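Glycosaminoglycan xylosylkinase (Hydra vulgaris, PDB 5XOM) probably phosphorylates xylose in the glycosaminoglycan linkage region, as a secretory-pathway kinase of the Fam20 family. Local coordinates at residues Y71-A76 / A150-G155; I82-T87 / M97-G102; N107-P112 / I211-E216; N133-A138 / H294-K299. All coordinates share one frame; numbering follows the deposited sequence.

Interaction 1: residues Y71-A76 / A150-G155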
loop_
_atom_site.group_PDB
_atom_site.type_symbol
_atom_site.label_atom_id
_atom_site.label_comp_id
_atom_site.label_asym_id
_atom_site.label_seq_id
_atom_site.Cartn_x
_atom_site.Cartn_y
_atom_site.Cartn_z
ATOM N N TYR A 71 0.500 5.816 7.810
ATOM C CA TYR A 71 -0.158 6.117 9.086
ATOM C C TYR A 71 0.267 5.148 10.176
ATOM O O TYR A 71 0.342 5.527 11.350
ATOM C CB TYR A 71 -1.684 6.089 8.962
ATOM C CG TYR A 71 -2.289 7.260 8.220
ATOM C CD1 TYR A 71 -1.547 7.981 7.292
ATOM C CD2 TYR A 71 -3.596 7.667 8.474
ATOM C CE1 TYR A 71 -2.094 9.045 6.610
ATOM C CE2 TYR A 71 -4.156 8.741 7.796
ATOM C CZ TYR A 71 -3.396 9.421 6.864
ATOM O OH TYR A 71 -3.918 10.492 6.178
ATOM N N LYS A 72 0.539 3.893 9.816
ATOM C CA LYS A 72 1.031 2.937 10.801
ATOM C C LYS A 72 2.346 3.410 11.404
ATOM O O LYS A 72 2.565 3.290 12.617
ATOM C CB LYS A 72 1.191 1.567 10.141
ATOM C CG LYS A 72 1.597 0.436 11.070
ATOM C CD LYS A 72 1.536 -0.879 10.310
ATOM C CE LYS A 72 1.972 -2.035 11.166
ATOM N NZ LYS A 72 0.879 -2.447 12.085
ATOM N N VAL A 73 3.241 3.942 10.567
ATOM C CA VAL A 73 4.521 4.441 11.057
ATOM C C VAL A 73 4.325 5.732 11.849
ATOM O O VAL A 73 4.883 5.893 12.941
ATOM C CB VAL A 73 5.497 4.623 9.880
ATOM C CG1 VAL A 73 6.786 5.296 10.345
ATOM C CG2 VAL A 73 5.801 3.272 9.237
ATOM N N LEU A 74 3.513 6.660 11.328
ATOM C CA LEU A 74 3.267 7.924 12.027
ATOM C C LEU A 74 2.628 7.690 13.391
ATOM O O LEU A 74 2.990 8.344 14.378
ATOM C CB LEU A 74 2.382 8.836 11.173
ATOM C CG LEU A 74 2.937 9.269 9.814
ATOM C CD1 LEU A 74 1.968 10.235 9.116
ATOM C CD2 LEU A 74 4.311 9.930 9.991
ATOM N N LYS A 75 1.670 6.764 13.468
ATOM C CA LYS A 75 1.038 6.463 14.749
ATOM C C LYS A 75 2.057 5.954 15.761
ATOM O O LYS A 75 2.012 6.321 16.942
ATOM C CB LYS A 75 -0.075 5.433 14.553
ATOM C CG LYS A 75 -0.861 5.093 15.816
ATOM C CD LYS A 75 -1.947 4.074 15.492
ATOM C CE LYS A 75 -2.733 3.682 16.727
ATOM N NZ LYS A 75 -3.413 4.869 17.299
ATOM N N ALA A 76 2.993 5.114 15.318
ATOM C CA ALA A 76 4.007 4.613 16.240
ATOM C C ALA A 76 4.934 5.728 16.702
ATOM O O ALA A 76 5.300 5.788 17.880
ATOM C CB ALA A 76 4.807 3.489 15.584
ATOM N N ALA A 150 10.945 12.374 1.313
ATOM C CA ALA A 150 11.089 12.946 2.641
ATOM C C ALA A 150 10.823 11.891 3.707
ATOM O O ALA A 150 9.838 11.152 3.596
ATOM C CB ALA A 150 10.122 14.122 2.824
ATOM N N PRO A 151 11.671 11.791 4.730
ATOM C CA PRO A 151 11.431 10.859 5.824
ATOM C C PRO A 151 10.133 11.270 6.617
ATOM O O PRO A 151 9.833 12.456 6.684
ATOM C CB PRO A 151 12.664 10.973 6.715
ATOM C CG PRO A 151 13.580 11.922 6.059
ATOM C CD PRO A 151 12.908 12.577 4.908
ATOM N N PRO A 152 9.445 10.284 7.151
ATOM C CA PRO A 152 8.219 10.595 7.935
ATOM C C PRO A 152 8.467 11.570 9.083
ATOM O O PRO A 152 9.468 11.493 9.799
ATOM C CB PRO A 152 7.788 9.217 8.453
ATOM C CG PRO A 152 8.310 8.242 7.438
ATOM C CD PRO A 152 9.490 8.877 6.721
ATOM N N VAL A 153 7.515 12.491 9.262
ATOM C CA VAL A 153 7.540 13.507 10.316
ATOM C C VAL A 153 6.199 13.509 11.037
ATOM O O VAL A 153 5.142 13.468 10.400
ATOM C CB VAL A 153 7.831 14.909 9.745
ATOM C CG1 VAL A 153 7.925 15.932 10.871
ATOM C CG2 VAL A 153 9.101 14.901 8.882
ATOM N N VAL A 154 6.235 13.605 12.366
ATOM C CA VAL A 154 5.015 13.739 13.155
ATOM C C VAL A 154 5.188 14.843 14.193
ATOM O O VAL A 154 6.282 15.042 14.739
ATOM C CB VAL A 154 4.628 12.407 13.838
ATOM C CG1 VAL A 154 5.376 12.216 15.156
ATOM C CG2 VAL A 154 3.161 12.367 14.078
ATOM N N GLY A 155 4.102 15.579 14.438
ATOM C CA GLY A 155 4.066 16.496 15.552
ATOM C C GLY A 155 3.774 15.769 16.850
ATOM O O GLY A 155 3.128 14.721 16.875
#

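Interaction 2: residues I82-T87 / M97-G102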
loop_
_atom_site.group_PDB
_atom_site.type_symbol
_atom_site.label_atom_id
_atom_site.label_comp_id
_atom_site.label_asym_id
_atom_site.label_seq_id
_atom_site.Cartn_x
_atom_site.Cartn_y
_atom_site.Cartn_z
ATOM N N ILE A 82 9.866 7.093 24.805
ATOM C CA ILE A 82 11.233 7.566 24.618
ATOM C C ILE A 82 12.132 6.868 25.633
ATOM O O ILE A 82 11.934 7.000 26.846
ATOM C CB ILE A 82 11.311 9.092 24.768
ATOM C CG1 ILE A 82 10.475 9.772 23.680
ATOM C CG2 ILE A 82 12.765 9.568 24.732
ATOM C CD1 ILE A 82 10.290 11.264 23.903
ATOM N N THR A 83 13.140 6.145 25.144
ATOM C CA THR A 83 14.030 5.416 26.036
ATOM C C THR A 83 15.373 6.096 26.241
ATOM O O THR A 83 16.038 5.813 27.240
ATOM C CB THR A 83 14.262 3.987 25.520
ATOM O OG1 THR A 83 14.953 4.031 24.268
ATOM C CG2 THR A 83 12.940 3.260 25.338
ATOM N N GLN A 84 15.778 6.990 25.340
ATOM C CA GLN A 84 17.012 7.753 25.490
ATOM C C GLN A 84 16.814 9.116 24.844
ATOM O O GLN A 84 16.002 9.267 23.931
ATOM C CB GLN A 84 18.224 7.068 24.835
ATOM C CG GLN A 84 18.402 5.590 25.138
ATOM C CD GLN A 84 18.843 5.337 26.565
ATOM O OE1 GLN A 84 19.271 6.255 27.270
ATOM N NE2 GLN A 84 18.725 4.089 27.006
ATOM N N ALA A 85 17.577 10.102 25.317
ATOM C CA ALA A 85 17.548 11.436 24.733
ATOM C C ALA A 85 18.925 12.072 24.859
ATOM O O ALA A 85 19.557 11.984 25.913
ATOM C CB ALA A 85 16.494 12.325 25.409
ATOM N N THR A 86 19.388 12.703 23.780
ATOM C CA THR A 86 20.674 13.388 23.795
ATOM C C THR A 86 20.665 14.543 22.802
ATOM O O THR A 86 19.650 14.847 22.171
ATOM C CB THR A 86 21.825 12.422 23.495
ATOM O OG1 THR A 86 23.071 13.117 23.638
ATOM C CG2 THR A 86 21.711 11.872 22.090
ATOM N N THR A 87 21.820 15.196 22.686
ATOM C CA THR A 87 22.011 16.322 21.786
ATOM C C THR A 87 23.495 16.401 21.448
ATOM O O THR A 87 24.336 15.846 22.159
ATOM C CB THR A 87 21.521 17.628 22.422
ATOM O OG1 THR A 87 21.394 18.633 21.415
ATOM C CG2 THR A 87 22.505 18.108 23.496
ATOM N N MET A 97 17.941 14.298 19.981
ATOM C CA MET A 97 17.788 12.993 19.353
ATOM C C MET A 97 17.125 12.066 20.369
ATOM O O MET A 97 17.604 11.947 21.501
ATOM C CB MET A 97 19.158 12.481 18.885
ATOM C CG MET A 97 19.185 11.228 18.018
ATOM S SD MET A 97 18.496 9.724 18.739
ATOM C CE MET A 97 19.944 8.975 19.455
ATOM N N PHE A 98 15.997 11.464 19.990
ATOM C CA PHE A 98 15.265 10.538 20.846
ATOM C C PHE A 98 15.380 9.117 20.312
ATOM O O PHE A 98 15.296 8.886 19.103
ATOM C CB PHE A 98 13.776 10.896 20.933
ATOM C CG PHE A 98 13.493 12.217 21.598
ATOM C CD1 PHE A 98 14.436 12.838 22.397
ATOM C CD2 PHE A 98 12.254 12.827 21.431
ATOM C CE1 PHE A 98 14.156 14.053 23.017
ATOM C CE2 PHE A 98 11.968 14.039 22.046
ATOM C CZ PHE A 98 12.917 14.650 22.838
ATOM N N SER A 99 15.558 8.162 21.215
ATOM C CA SER A 99 15.446 6.746 20.901
ATOM C C SER A 99 14.046 6.283 21.281
ATOM O O SER A 99 13.662 6.385 22.446
ATOM C CB SER A 99 16.495 5.937 21.652
ATOM O OG SER A 99 17.779 6.263 21.167
ATOM N N LEU A 100 13.284 5.792 20.302
ATOM C CA LEU A 100 11.949 5.289 20.576
ATOM C C LEU A 100 11.955 3.772 20.734
ATOM O O LEU A 100 12.679 3.050 20.032
ATOM C CB LEU A 100 10.955 5.680 19.479
ATOM C CG LEU A 100 10.957 7.165 19.119
ATOM C CD1 LEU A 100 10.063 7.406 17.913
ATOM C CD2 LEU A 100 10.564 8.024 20.332
ATOM N N ASP A 101 11.121 3.296 21.656
ATOM C CA ASP A 101 11.079 1.894 22.036
ATOM C C ASP A 101 10.477 1.053 20.917
ATOM O O ASP A 101 9.761 1.550 20.039
ATOM C CB ASP A 101 10.281 1.728 23.326
ATOM C CG ASP A 101 10.685 0.497 24.112
ATOM O OD1 ASP A 101 11.643 -0.189 23.703
ATOM O OD2 ASP A 101 10.055 0.232 25.160
ATOM N N GLY A 102 10.770 -0.241 20.969
ATOM C CA GLY A 102 10.245 -1.211 20.033
ATOM C C GLY A 102 11.051 -2.493 20.108
ATOM O O GLY A 102 12.012 -2.592 20.881
#

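Interaction 3: residues N107-P112 / I211-E216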
loop_
_atom_site.group_PDB
_atom_site.type_symbol
_atom_site.label_atom_id
_atom_site.label_comp_id
_atom_site.label_asym_id
_atom_site.label_seq_id
_atom_site.Cartn_x
_atom_site.Cartn_y
_atom_site.Cartn_z
ATOM N N ASN A 107 15.509 5.622 16.174
ATOM C CA ASN A 107 15.907 6.985 16.494
ATOM C C ASN A 107 15.131 8.006 15.666
ATOM O O ASN A 107 14.743 7.748 14.520
ATOM C CB ASN A 107 17.407 7.163 16.282
ATOM C CG ASN A 107 18.217 6.493 17.368
ATOM O OD1 ASN A 107 17.671 6.049 18.378
ATOM N ND2 ASN A 107 19.525 6.412 17.168
ATOM N N VAL A 108 14.879 9.169 16.279
ATOM C CA VAL A 108 14.284 10.316 15.604
ATOM C C VAL A 108 15.051 11.577 15.978
ATOM O O VAL A 108 15.663 11.666 17.047
ATOM C CB VAL A 108 12.781 10.497 15.938
ATOM C CG1 VAL A 108 11.964 9.326 15.405
ATOM C CG2 VAL A 108 12.567 10.686 17.443
ATOM N N VAL A 109 15.043 12.541 15.065
ATOM C CA VAL A 109 15.420 13.915 15.379
ATOM C C VAL A 109 14.210 14.613 15.987
ATOM O O VAL A 109 13.080 14.438 15.514
ATOM C CB VAL A 109 15.906 14.643 14.111
ATOM C CG1 VAL A 109 16.189 16.118 14.404
ATOM C CG2 VAL A 109 17.127 13.950 13.520
ATOM N N PHE A 110 14.429 15.399 17.042
ATOM C CA PHE A 110 13.372 16.197 17.656
ATOM C C PHE A 110 13.656 17.678 17.454
ATOM O O PHE A 110 14.677 18.187 17.927
ATOM C CB PHE A 110 13.219 15.894 19.147
ATOM C CG PHE A 110 12.198 16.763 19.825
ATOM C CD1 PHE A 110 10.850 16.612 19.539
ATOM C CD2 PHE A 110 12.583 17.738 20.734
ATOM C CE1 PHE A 110 9.901 17.414 20.153
ATOM C CE2 PHE A 110 11.636 18.544 21.356
ATOM C CZ PHE A 110 10.295 18.379 21.062
ATOM N N LYS A 111 12.767 18.354 16.730
ATOM C CA LYS A 111 12.869 19.789 16.486
ATOM C C LYS A 111 11.823 20.533 17.301
ATOM O O LYS A 111 10.623 20.420 17.006
ATOM C CB LYS A 111 12.702 20.084 14.998
ATOM C CG LYS A 111 13.734 19.350 14.176
ATOM C CD LYS A 111 14.153 20.141 12.968
ATOM C CE LYS A 111 15.280 19.424 12.266
ATOM N NZ LYS A 111 15.505 19.967 10.909
ATOM N N PRO A 112 12.218 21.273 18.331
ATOM C CA PRO A 112 11.234 21.973 19.161
ATOM C C PRO A 112 10.637 23.181 18.452
ATOM O O PRO A 112 11.244 23.777 17.560
ATOM C CB PRO A 112 12.046 22.397 20.396
ATOM C CG PRO A 112 13.449 22.456 19.917
ATOM C CD PRO A 112 13.592 21.410 18.849
ATOM N N ILE A 211 11.395 13.489 13.394
ATOM C CA ILE A 211 11.765 13.047 12.051
ATOM C C ILE A 211 12.537 11.739 12.167
ATOM O O ILE A 211 13.550 11.678 12.872
ATOM C CB ILE A 211 12.611 14.099 11.311
ATOM C CG1 ILE A 211 11.882 15.445 11.258
ATOM C CG2 ILE A 211 12.931 13.611 9.886
ATOM C CD1 ILE A 211 12.356 16.445 12.292
ATOM N N LEU A 212 12.067 10.706 11.463
ATOM C CA LEU A 212 12.708 9.394 11.507
ATOM C C LEU A 212 14.105 9.407 10.907
ATOM O O LEU A 212 14.336 9.951 9.819
ATOM C CB LEU A 212 11.891 8.352 10.747
ATOM C CG LEU A 212 10.627 7.769 11.350
ATOM C CD1 LEU A 212 10.032 6.788 10.359
ATOM C CD2 LEU A 212 10.934 7.086 12.677
ATOM N N TRP A 213 15.025 8.745 11.599
ATOM C CA TRP A 213 16.292 8.371 10.991
ATOM C C TRP A 213 16.081 7.388 9.853
ATOM O O TRP A 213 15.249 6.481 9.940
ATOM C CB TRP A 213 17.198 7.707 12.011
ATOM C CG TRP A 213 17.961 8.615 12.855
ATOM C CD1 TRP A 213 17.618 9.892 13.158
ATOM C CD2 TRP A 213 19.197 8.351 13.490
ATOM N NE1 TRP A 213 18.583 10.437 13.978
ATOM C CE2 TRP A 213 19.564 9.515 14.196
ATOM C CE3 TRP A 213 20.034 7.237 13.546
ATOM C CZ2 TRP A 213 20.732 9.595 14.942
ATOM C CZ3 TRP A 213 21.191 7.325 14.291
ATOM C CH2 TRP A 213 21.537 8.495 14.984
ATOM N N LEU A 214 16.868 7.551 8.799
ATOM C CA LEU A 214 16.987 6.498 7.810
ATOM C C LEU A 214 17.722 5.303 8.422
ATOM O O LEU A 214 18.632 5.483 9.239
ATOM C CB LEU A 214 17.741 7.005 6.576
ATOM C CG LEU A 214 16.921 7.726 5.501
ATOM C CD1 LEU A 214 16.279 9.001 6.047
ATOM C CD2 LEU A 214 17.792 8.045 4.308
ATOM N N PRO A 215 17.347 4.079 8.066
ATOM C CA PRO A 215 18.068 2.915 8.587
ATOM C C PRO A 215 19.504 2.883 8.087
ATOM O O PRO A 215 19.870 3.535 7.106
ATOM C CB PRO A 215 17.261 1.721 8.062
ATOM C CG PRO A 215 16.393 2.261 6.988
ATOM C CD PRO A 215 16.157 3.703 7.292
ATOM N N GLU A 216 20.329 2.108 8.798
ATOM C CA GLU A 216 21.755 2.048 8.492
ATOM C C GLU A 216 22.017 1.528 7.086
ATOM O O GLU A 216 23.019 1.898 6.463
ATOM C CB GLU A 216 22.471 1.170 9.517
ATOM C CG GLU A 216 23.300 1.946 10.519
ATOM C CD GLU A 216 23.964 1.043 11.539
ATOM O OE1 GLU A 216 24.183 1.499 12.683
ATOM O OE2 GLU A 216 24.259 -0.123 11.196
#

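Interaction 4: residues N133-A138 / H294-K299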
loop_
_atom_site.group_PDB
_atom_site.type_symbol
_atom_site.label_atom_id
_atom_site.label_comp_id
_atom_site.label_asym_id
_atom_site.label_seq_id
_atom_site.Cartn_x
_atom_site.Cartn_y
_atom_site.Cartn_z
ATOM N N ASN A 133 7.022 23.105 12.571
ATOM C CA ASN A 133 5.810 22.868 11.800
ATOM C C ASN A 133 6.100 22.817 10.314
ATOM O O ASN A 133 5.331 22.208 9.564
ATOM C CB ASN A 133 4.761 23.949 12.096
ATOM C CG ASN A 133 5.221 25.335 11.670
ATOM O OD1 ASN A 133 6.338 25.755 11.984
ATOM N ND2 ASN A 133 4.365 26.045 10.933
ATOM N N ALA A 134 7.205 23.429 9.883
ATOM C CA ALA A 134 7.597 23.359 8.481
ATOM C C ALA A 134 8.011 21.947 8.092
ATOM O O ALA A 134 7.721 21.502 6.975
ATOM C CB ALA A 134 8.730 24.347 8.202
ATOM N N GLU A 135 8.692 21.227 8.995
ATOM C CA GLU A 135 9.058 19.841 8.709
ATOM C C GLU A 135 7.818 18.991 8.471
ATOM O O GLU A 135 7.797 18.156 7.562
ATOM C CB GLU A 135 9.888 19.241 9.855
ATOM C CG GLU A 135 11.303 19.800 10.005
ATOM C CD GLU A 135 12.327 19.198 9.033
ATOM O OE1 GLU A 135 11.943 18.572 8.017
ATOM O OE2 GLU A 135 13.539 19.358 9.294
ATOM N N ILE A 136 6.780 19.186 9.288
ATOM C CA ILE A 136 5.541 18.429 9.124
ATOM C C ILE A 136 4.893 18.752 7.784
ATOM O O ILE A 136 4.515 17.854 7.023
ATOM C CB ILE A 136 4.584 18.713 10.294
ATOM C CG1 ILE A 136 5.227 18.277 11.611
ATOM C CG2 ILE A 136 3.258 17.989 10.088
ATOM C CD1 ILE A 136 4.549 18.840 12.821
ATOM N N ALA A 137 4.753 20.044 7.478
ATOM C CA ALA A 137 4.112 20.440 6.230
ATOM C C ALA A 137 4.918 19.975 5.023
ATOM O O ALA A 137 4.350 19.503 4.035
ATOM C CB ALA A 137 3.909 21.950 6.198
ATOM N N ALA A 138 6.247 20.085 5.092
ATOM C CA ALA A 138 7.076 19.681 3.959
ATOM C C ALA A 138 6.980 18.179 3.706
ATOM O O ALA A 138 6.985 17.735 2.554
ATOM C CB ALA A 138 8.529 20.092 4.203
ATOM N N HIS A 294 14.783 14.763 0.397
ATOM C CA HIS A 294 14.294 15.988 1.029
ATOM C C HIS A 294 14.451 15.839 2.535
ATOM O O HIS A 294 13.500 15.606 3.291
ATOM C CB HIS A 294 12.861 16.264 0.628
ATOM C CG HIS A 294 12.707 16.502 -0.867
ATOM N ND1 HIS A 294 11.489 16.334 -1.531
ATOM C CD2 HIS A 294 13.616 16.900 -1.797
ATOM C CE1 HIS A 294 11.670 16.616 -2.801
ATOM N NE2 HIS A 294 12.942 16.957 -2.980
ATOM N N LEU A 295 15.691 15.986 2.984
ATOM C CA LEU A 295 16.046 15.839 4.389
ATOM C C LEU A 295 16.409 17.212 4.953
ATOM O O LEU A 295 17.078 18.010 4.285
ATOM C CB LEU A 295 17.193 14.831 4.533
ATOM C CG LEU A 295 17.789 14.589 5.907
ATOM C CD1 LEU A 295 16.693 14.044 6.794
ATOM C CD2 LEU A 295 18.911 13.566 5.768
ATOM N N ASP A 296 15.918 17.493 6.162
ATOM C CA ASP A 296 16.024 18.796 6.811
ATOM C C ASP A 296 15.358 19.881 5.971
ATOM O O ASP A 296 16.028 20.631 5.251
ATOM C CB ASP A 296 17.487 19.166 7.085
ATOM C CG ASP A 296 17.635 20.450 7.908
ATOM O OD1 ASP A 296 18.766 20.727 8.369
ATOM O OD2 ASP A 296 16.636 21.182 8.112
ATOM N N ASN A 297 14.036 19.986 6.074
ATOM C CA ASN A 297 13.263 20.965 5.322
ATOM C C ASN A 297 12.720 22.074 6.215
ATOM O O ASN A 297 11.762 22.755 5.834
ATOM C CB ASN A 297 12.120 20.272 4.578
ATOM C CG ASN A 297 12.583 19.057 3.798
ATOM O OD1 ASN A 297 13.549 19.125 3.041
ATOM N ND2 ASN A 297 11.890 17.928 3.982
ATOM N N ALA A 298 13.313 22.266 7.399
ATOM C CA ALA A 298 12.704 23.087 8.442
ATOM C C ALA A 298 12.908 24.584 8.256
ATOM O O ALA A 298 12.197 25.370 8.896
ATOM C CB ALA A 298 13.245 22.693 9.815
ATOM N N LYS A 299 13.835 25.011 7.402
ATOM C CA LYS A 299 14.036 26.446 7.215
ATOM C C LYS A 299 13.157 26.924 6.064
ATOM O O LYS A 299 13.597 27.412 5.024
ATOM C CB LYS A 299 15.508 26.760 6.980
ATOM C CG LYS A 299 15.854 28.198 7.342
ATOM C CD LYS A 299 16.329 28.318 8.781
ATOM C CE LYS A 299 17.714 27.738 8.936
ATOM N NZ LYS A 299 18.676 28.517 8.110
HETATM O O HOH W 1 10.070 17.386 6.338
HETATM O O HOH W 2 13.638 16.071 7.442
#

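Interaction 1: residues Y71-A76 / A150-G155
Leu-74 and Pro-152 make the close part of this contact, where helix 67-79 lies against the start of strand 153-159. With CG anti to its own carbonyl carbon (chi1 -62°), Leu-74 extends its CD2 methyl to 3.9 Å from Pro-152 CB, the two side chains crossing at about a right angle. The same CD2 lies 3.7 Å from Val-153 O, so one methyl meets both the proline ring and the backbone that follows it. Around this point the fit is looser. Val-73 CG1 comes no nearer than 4.4 Å to Pro-152 CG, and Val-154 CG2 meets the helix at its backbone, 4.0 Å from Leu-74 O. Val-153 turns its side chain the other way, onto helix 132-144. Phe-45 of the second subunit packs on both Leu-74 and Val-154, while Lys-75, on the side of the helix turned from the strand, hydrogen-bonds through NZ to Asn-46 of that subunit. No hydrogen bond crosses between 71-76 and 150-155; their contact is van der Waals packing of methyls on a proline ring and on backbone carbonyls, so between these two segments shape, not polar pairing, probably sets the fit.

Interaction 2: residues I82-T87 / M97-G102
Ile-82 and Ala-85 both pack against the Phe-98 ring. CD1 of Ile-82 comes within 3.5 Å of Phe-98 CD2, and CB of Ala-85 sits 3.7 Å from Phe-98 CD1, both approaching the ring obliquely. Leu-100 extends the patch, its CD2 lying 3.8 Å from CG1 of Ile-82. An alanine in place of Phe-98 would probably open a gap between Ile-82 and Ala-85 and leave Phe-110, which stacks on the ring, without its aromatic partner. The backbone frames this cluster: Thr-86 and Met-97 form a hydrogen-bonded pair with both links made, Met-97 N lying 2.8 Å from Thr-86 O, and Ser-99 N gives a straight bond (169°) to Gln-84 O. These are the two strands of an antiparallel hairpin, 82-86 and 96-100, at one border of the five-stranded sheet of the kinase N-lobe. Thr-83 and Gln-84 together stand opposite Ser-99, a beta bulge, and this extra residue brings Ile-82 and Ala-85 onto the same face. Ser-99 O is gripped twice at the bulge, by Thr-83 N at 2.8 Å and by Thr-83 OG1 at 3.2 Å, the hydroxyl coming from above the carbonyl plane. OG1 gets there by standing between its own backbone N and carbonyl carbon (chi1 65°), which leaves CG2 to rest 3.7 Å from Asp-101 CB. Farther out, Ser-99 OG hydrogen-bonds to Asn-107 OD1 on the next strand, and Val-164 of helix 160-164 packs on both Ala-85 and Phe-98.

Interaction 3: residues N107-P112 / I211-E216
Strands 106-112 and 205-212 run antiparallel as the third and fourth strands of the N-lobe sheet, and their pairing is carried by Val-109 with Ile-211 and by Val-108 with Leu-212. Val-109 and Ile-211 form the hydrogen-bonded pair: Val-109 N lies 2.8 Å from Ile-211 O, and Ile-211 N returns a bond to Val-109 O. Past the regular strand, Trp-213 N adds a nearly straight link (170°) to Asn-107 O at 3.1 Å. Here the two side chains run alongside each other, pointing the same way. Asn-107 CB lies over the indole face, 3.7 Å from the centroid of the five-membered ring, a CH-pi contact. ND2 continues over the six-membered ring, 3.4 Å from Trp-213 CZ3, the amide plane standing 89° from that of the indole. Ser-99 holds the other end of that amide by a hydrogen bond to OD1, which would help fix its rotation. Val-109 CG2 meets the indole at its edge, 3.8 Å from NE1. On the face opposite Val-109 and Ile-211, Val-108 CG1 touches Leu-212 CD2 at 3.7 Å. At the other end of the pairing, CG of Lys-111 packs 3.7 Å from Ile-211 CD1, and the chain carries NZ on to salt bridges with Glu-135 of helix 132-144 and Asp-130. Strand 96-100 flanks 106-112, Pro-152 bonds to Leu-212 beside strand 153-159, and Trp-53 of helix 49-56 both packs on Leu-212 and hydrogen-bonds to Trp-213 O.

Interaction 4: residues N133-A138 / H294-K299
Glu-135 and Asn-297 supply the direct hydrogen bond between helix 132-144 and the loop 294-299: Asn-297 N lies 3.2 Å from Glu-135 OE1, meeting it from above the carboxylate plane. Two waters add to the polar set. Water 1 donates to Glu-135 O and, at 2.8 Å, to Glu-135 OE1, and accepts from Asn-297 ND2; water 2 donates to OE1 and accepts from Asp-296 N, 3.0 Å away. OE1 thus receives three donors, the chain bending at CG (chi2 -80°) to bring CD beside Asn-297. Within the loop, Asn-297 ND2 also reaches back to His-294 O at 2.9 Å, while its OD1 bonds to Arg-278, so both ends of the amide are held. Among charges, Glu-135 OE2 is 3.8 Å from Asp-296 OD2, a repulsive approach probably eased by Lys-111, which makes a salt bridge to Glu-135 and a long, weak ion pair with Asp-296. An alanine at Glu-135 would probably leave Lys-111 without this mate and the backbone N-H of Asn-297 without its acceptor. Apolar contacts fill in around: Ala-138 CB lies 3.6 Å from Asn-297 CB, and Ala-298 CB 3.5 Å from Glu-135 CG. The lysine-glutamate pair and the loop aspartate are consistent with the strand lysine, helix C glutamate and DFG-type aspartate of kinases. Strand 153-159 lies on another side of the helix, Val-153 touching Glu-135 and Ile-136, while Phe-269 of helix 259-273 packs on Ala-138 and Asn-297.

Overall arrangement
Interactions 1, 2 and 3 all reach one antiparallel sheet, ordered 82-86, 96-100, 106-112, 205-212, 153-159. Interaction 2 makes one border and interaction 1 meets the other, their centres 16 Å apart; interaction 3 joins the third and fourth strands and touches both, its centre about 10 Å from the centre of each. Along the chain interaction 2 closes before interaction 3 opens, whereas 1, 3 and 4 interleave. Interaction 4, near the centre of the chain, has its centre about 12 Å from that of interaction 3 and is linked to it through Lys-111. Sheet, helix 132-144 and the loop 294-299 thereby meet in a core like that between kinase lobes, consistent with an ATP-using site there.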